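Local structure of ATP-dependent DNA helicase RecQ (Porphyromonas gingivalis, 3IUO) at residues Val26-Arg31 / Val40-Asp45; Glu52-Val57 / Glu108-Arg113. The protein probably couples ATP hydrolysis to unwinding of duplex DNA in the 3'-5' direction as a RecQ helicase, of which this chain is the C-terminal domain. All coordinates share one frame; numbering follows the deposited sequence.

Contact 1 of 2, residues Val26-Arg31 / Val40-Asp45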
# COMPACT_ATOMS: atom_id res chain seq x y z
N VAL B 26 9.43 -0.21 20.33
CA VAL B 26 10.41 -1.04 19.63
C VAL B 26 11.19 -1.88 20.64
O VAL B 26 11.42 -3.06 20.44
CB VAL B 26 11.33 -0.17 18.76
CG1 VAL B 26 12.49 -1.00 18.20
CG2 VAL B 26 10.53 0.46 17.64
N GLN B 27 11.58 -1.25 21.75
CA GLN B 27 12.34 -1.97 22.78
C GLN B 27 11.48 -3.06 23.40
O GLN B 27 11.97 -4.18 23.63
CB GLN B 27 12.85 -0.99 23.84
CG GLN B 27 13.93 -0.06 23.31
CD GLN B 27 14.36 1.00 24.32
OE1 GLN B 27 13.62 1.35 25.25
NE2 GLN B 27 15.55 1.55 24.12
N GLN B 28 10.20 -2.74 23.67
CA GLN B 28 9.25 -3.72 24.20
C GLN B 28 9.08 -4.92 23.27
O GLN B 28 9.08 -6.07 23.70
CB GLN B 28 7.90 -3.07 24.52
CG GLN B 28 7.92 -2.26 25.82
CD GLN B 28 6.72 -1.33 25.92
OE1 GLN B 28 6.50 -0.48 25.04
NE2 GLN B 28 5.94 -1.49 26.96
N ILE B 29 8.98 -4.64 21.97
CA ILE B 29 8.78 -5.72 21.02
C ILE B 29 10.03 -6.57 20.97
O ILE B 29 9.95 -7.79 20.93
CB ILE B 29 8.41 -5.19 19.62
CG1 ILE B 29 6.96 -4.65 19.62
CG2 ILE B 29 8.57 -6.29 18.56
CD1 ILE B 29 6.59 -3.85 18.38
N ASP B 30 11.20 -5.94 21.04
CA ASP B 30 12.46 -6.69 21.04
C ASP B 30 12.55 -7.61 22.25
O ASP B 30 13.13 -8.69 22.16
CB ASP B 30 13.66 -5.74 21.00
CG ASP B 30 14.98 -6.47 20.71
OD1 ASP B 30 14.98 -7.62 20.20
OD2 ASP B 30 16.05 -5.89 20.98
N ARG B 31 11.96 -7.15 23.36
CA ARG B 31 11.93 -7.92 24.62
C ARG B 31 10.75 -8.88 24.67
O ARG B 31 10.50 -9.49 25.71
CB ARG B 31 11.89 -6.99 25.85
CG ARG B 31 13.12 -6.09 26.02
CD ARG B 31 13.22 -5.42 27.39
NE ARG B 31 11.93 -5.13 28.04
CZ ARG B 31 11.30 -3.95 28.03
NH1 ARG B 31 11.83 -2.90 27.41
NH2 ARG B 31 10.14 -3.82 28.67
N VAL B 40 -1.54 -1.45 26.74
CA VAL B 40 -1.98 -1.02 28.07
C VAL B 40 -0.92 -0.17 28.76
O VAL B 40 -1.25 0.86 29.35
CB VAL B 40 -2.54 -2.19 28.95
CG1 VAL B 40 -3.63 -2.95 28.20
CG2 VAL B 40 -1.44 -3.15 29.44
N SER B 41 0.35 -0.55 28.61
CA SER B 41 1.48 0.20 29.20
C SER B 41 1.62 1.64 28.69
O SER B 41 2.20 2.48 29.36
CB SER B 41 2.80 -0.55 29.00
OG SER B 41 3.31 -0.36 27.70
N HIS B 42 1.09 1.91 27.50
CA HIS B 42 1.13 3.26 26.92
C HIS B 42 -0.23 3.96 26.90
O HIS B 42 -0.40 5.01 26.26
CB HIS B 42 1.74 3.21 25.52
CG HIS B 42 3.19 2.85 25.51
ND1 HIS B 42 4.16 3.70 26.00
CD2 HIS B 42 3.83 1.74 25.09
CE1 HIS B 42 5.34 3.12 25.87
NE2 HIS B 42 5.17 1.93 25.33
N GLY B 43 -1.21 3.37 27.58
CA GLY B 43 -2.57 3.93 27.63
C GLY B 43 -3.23 3.95 26.26
O GLY B 43 -4.02 4.84 25.95
N LEU B 44 -2.89 2.96 25.43
CA LEU B 44 -3.47 2.86 24.09
C LEU B 44 -4.48 1.73 24.03
O LEU B 44 -4.32 0.72 24.73
CB LEU B 44 -2.36 2.60 23.06
CG LEU B 44 -1.20 3.59 22.93
CD1 LEU B 44 -0.13 3.01 21.99
CD2 LEU B 44 -1.67 4.96 22.44
N ASP B 45 -5.52 1.88 23.21
CA ASP B 45 -6.32 0.71 22.88
C ASP B 45 -5.59 -0.06 21.78
O ASP B 45 -4.60 0.45 21.21
CB ASP B 45 -7.80 1.02 22.56
CG ASP B 45 -7.99 1.83 21.31
OD1 ASP B 45 -9.10 2.38 21.12
OD2 ASP B 45 -7.06 1.90 20.48
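The imidazole of His42 meets the amide end of Gln28 at its edge, in the ring plane. The amide and ring planes stand 82° apart, so the two groups do not stack. The side chains come from opposite directions. The second flat group is the guanidinium of Arg31. It folds back so that Gln28 CA sits over one of its faces, offset toward the rim.

Both segments lie in the RecQ-1-like helix-turn-helix region. The contact joins the C-terminal end of helix 15-30 to the C-terminal end of helix 35-41 at the protein surface. It is small, burying 96 Å² in all. The backbones stay well apart: the nearest CA atoms, those of Gln28 and Ser41, are separated by 10.0 Å. Gln28 bridges the gap because its chain is extended beyond CG (chi2 164°), and its side chain also touches Ile38. As modelled, Gln28 OE1 lies 2.8 Å from His42 NE2. On the same terms, Gln28 NE2 lies 3.0 Å from Ser41 OG. The amide is probably turned over in the model. With it turned back, each of these approaches may be a hydrogen bond.

The His42 side chain also touches Met21, Ser24 and Ile25 of helix 15-30, so it meets that helix at more than the Gln28 amide. The hydroxyl of Ser41 has a firmer partner in its own helix, the carbonyl of Ile38. It is turned back to it by chi1 79°, which places OG between the backbone N and the carbonyl carbon.

Just after Ser41 and His42, helix 35-41 ends in a Schellman motif. Gly43 is its C-prime residue and has positive phi. Its backbone N donates to Val40 O, with Gly43 N and Val40 O 3.1 Å apart.

Contact 2 of 2, residues Glu52-Val57 / Glu108-Arg113; sequences EVETIV and EIRLVR
Glu54 is the residue of segment 52-57 that reaches across, and Arg110 is its main partner. Two residues earlier, Glu52 points away from segment 108-113. The CA atoms of Glu54 and Arg110 are the closest pair between the segments, at 8.6 Å. The chain of Glu54 is extended beyond CG (chi2 161°) and carries the carboxylate to the side of Arg110. The two side chains cross at about a right angle. Arg110 grips side-on, with one nitrogen for each carboxylate oxygen. Its NE donates to Glu54 OE2 at 2.9 Å and nearly straight, on the syn side, somewhat out of the carboxylate plane. Its NH2 donates to Glu54 OE1 at 3.0 Å, from above the carboxylate plane. Both oxygens lie near the guanidinium plane, but the planes of the two groups are 42° apart, so the pair is twisted. A bend at chi3 of Arg110 (77°) turns the guanidinium to present this edge. Arg110 NH2 also donates to Ser51 OG, just ahead of this segment on the same helix as Glu54.

This is a buried salt bridge between two helices, 46-58 and 106-121, near the centre of an all-helical domain. A water extends it. The water donates to Glu54 OE2 at 2.6 Å and to Arg110 O at 2.9 Å, and accepts from Arg113 NH1 at 3.0 Å. Glu54 OE2 is thus held by both Arg110 and the water. A second positive group, that of Arg113, whose NH1 is 4.3 Å from Glu54 OE2 and beyond a salt bridge, would probably also favour the ionised carboxylate. Arg113 itself is tied more strongly to Asp91, and its NH1 also bonds Tyr58 OH.

At the end of segment 52-57, Val57 rests on Thr89 of the second subunit. Arg113 also packs on Thr90 of the second subunit.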
# COMPACT_ATOMS: atom_id res chain seq x y z
N GLU B 52 0.54 2.81 15.76
CA GLU B 52 1.93 3.17 16.10
C GLU B 52 2.95 2.18 15.54
O GLU B 52 4.00 2.59 15.02
CB GLU B 52 2.12 3.27 17.61
CG GLU B 52 1.21 4.29 18.28
CD GLU B 52 1.54 5.73 17.95
OE1 GLU B 52 2.66 6.02 17.47
OE2 GLU B 52 0.68 6.60 18.23
N VAL B 53 2.64 0.90 15.63
CA VAL B 53 3.55 -0.15 15.09
C VAL B 53 3.62 0.00 13.55
O VAL B 53 4.69 -0.12 12.97
CB VAL B 53 3.08 -1.55 15.50
CG1 VAL B 53 3.89 -2.61 14.79
CG2 VAL B 53 3.19 -1.70 17.02
N GLU B 54 2.50 0.31 12.89
CA GLU B 54 2.56 0.60 11.46
C GLU B 54 3.49 1.78 11.12
O GLU B 54 4.33 1.69 10.21
CB GLU B 54 1.15 0.85 10.91
CG GLU B 54 0.34 -0.45 10.89
CD GLU B 54 -1.19 -0.28 10.79
OE1 GLU B 54 -1.73 0.84 10.94
OE2 GLU B 54 -1.87 -1.30 10.60
N THR B 55 3.35 2.88 11.85
CA THR B 55 4.22 4.05 11.68
C THR B 55 5.71 3.64 11.79
O THR B 55 6.56 4.00 10.92
CB THR B 55 3.84 5.12 12.69
OG1 THR B 55 2.51 5.60 12.40
CG2 THR B 55 4.82 6.27 12.61
N ILE B 56 6.00 2.85 12.81
CA ILE B 56 7.36 2.33 13.02
C ILE B 56 7.86 1.52 11.81
O ILE B 56 8.97 1.71 11.30
CB ILE B 56 7.40 1.47 14.31
CG1 ILE B 56 7.28 2.39 15.52
CG2 ILE B 56 8.68 0.59 14.40
CD1 ILE B 56 6.88 1.62 16.80
N VAL B 57 7.02 0.60 11.35
CA VAL B 57 7.39 -0.25 10.22
C VAL B 57 7.55 0.59 8.94
O VAL B 57 8.52 0.39 8.18
CB VAL B 57 6.34 -1.33 10.05
CG1 VAL B 57 6.51 -2.08 8.70
CG2 VAL B 57 6.44 -2.30 11.20
N GLU B 108 -6.61 -8.95 12.54
CA GLU B 108 -5.78 -10.06 12.06
C GLU B 108 -4.98 -9.64 10.84
O GLU B 108 -3.78 -9.92 10.76
CB GLU B 108 -6.64 -11.25 11.69
CG GLU B 108 -7.15 -12.04 12.86
CD GLU B 108 -8.09 -13.14 12.41
OE1 GLU B 108 -9.16 -12.84 11.82
OE2 GLU B 108 -7.75 -14.33 12.63
N ILE B 109 -5.65 -8.95 9.92
CA ILE B 109 -5.06 -8.54 8.66
C ILE B 109 -3.98 -7.50 8.91
O ILE B 109 -2.89 -7.60 8.33
CB ILE B 109 -6.12 -8.01 7.67
CG1 ILE B 109 -7.04 -9.15 7.22
CG2 ILE B 109 -5.43 -7.37 6.46
CD1 ILE B 109 -8.28 -8.67 6.48
N ARG B 110 -4.26 -6.53 9.79
CA ARG B 110 -3.25 -5.54 10.15
C ARG B 110 -1.98 -6.16 10.76
O ARG B 110 -0.86 -5.76 10.42
CB ARG B 110 -3.80 -4.46 11.08
CG ARG B 110 -4.78 -3.58 10.36
CD ARG B 110 -5.44 -2.62 11.33
NE ARG B 110 -4.55 -1.51 11.68
CZ ARG B 110 -4.84 -0.58 12.57
NH1 ARG B 110 -5.98 -0.63 13.27
NH2 ARG B 110 -4.01 0.42 12.79
N LEU B 111 -2.15 -7.14 11.68
CA LEU B 111 -1.00 -7.82 12.28
C LEU B 111 -0.14 -8.52 11.25
O LEU B 111 1.10 -8.42 11.29
CB LEU B 111 -1.48 -8.83 13.34
CG LEU B 111 -1.89 -8.17 14.67
CD1 LEU B 111 -2.60 -9.20 15.59
CD2 LEU B 111 -0.69 -7.56 15.44
N VAL B 112 -0.76 -9.27 10.35
CA VAL B 112 0.02 -10.03 9.40
C VAL B 112 0.68 -9.08 8.41
O VAL B 112 1.79 -9.35 7.98
CB VAL B 112 -0.81 -11.11 8.67
CG1 VAL B 112 0.05 -11.90 7.67
CG2 VAL B 112 -1.37 -12.05 9.71
N ARG B 113 -0.01 -7.98 8.08
CA ARG B 113 0.53 -6.98 7.16
C ARG B 113 1.80 -6.34 7.78
O ARG B 113 2.78 -6.12 7.07
CB ARG B 113 -0.54 -5.93 6.88
CG ARG B 113 -0.11 -4.80 5.95
CD ARG B 113 -1.25 -3.88 5.61
NE ARG B 113 -0.79 -2.75 4.79
CZ ARG B 113 -0.36 -1.60 5.29
NH1 ARG B 113 -0.32 -1.44 6.62
NH2 ARG B 113 0.05 -0.64 4.48
O HOH W 1 -0.96 -3.20 9.00

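The centres of contacts 1 and 2 are about 13 Å apart. Along the chain they come in series, contact 1 closing before contact 2 opens. Contact 1 joins helices 15-30 and 35-41 near the surface. Contact 2 joins helix 46-58, the next in the chain, to the last helix, 106-121, close to the centre. The two touch directly: Val26 CG2 packs on Ile56 CG2 at 3.7 Å, and Leu44 CD1 on Glu52 CG at 4.1 Å. Helix 46-58 thus stands between the two. One side meets helix 15-30 and the turn after helix 35-41, and Glu54 ties it to the C-terminal helix.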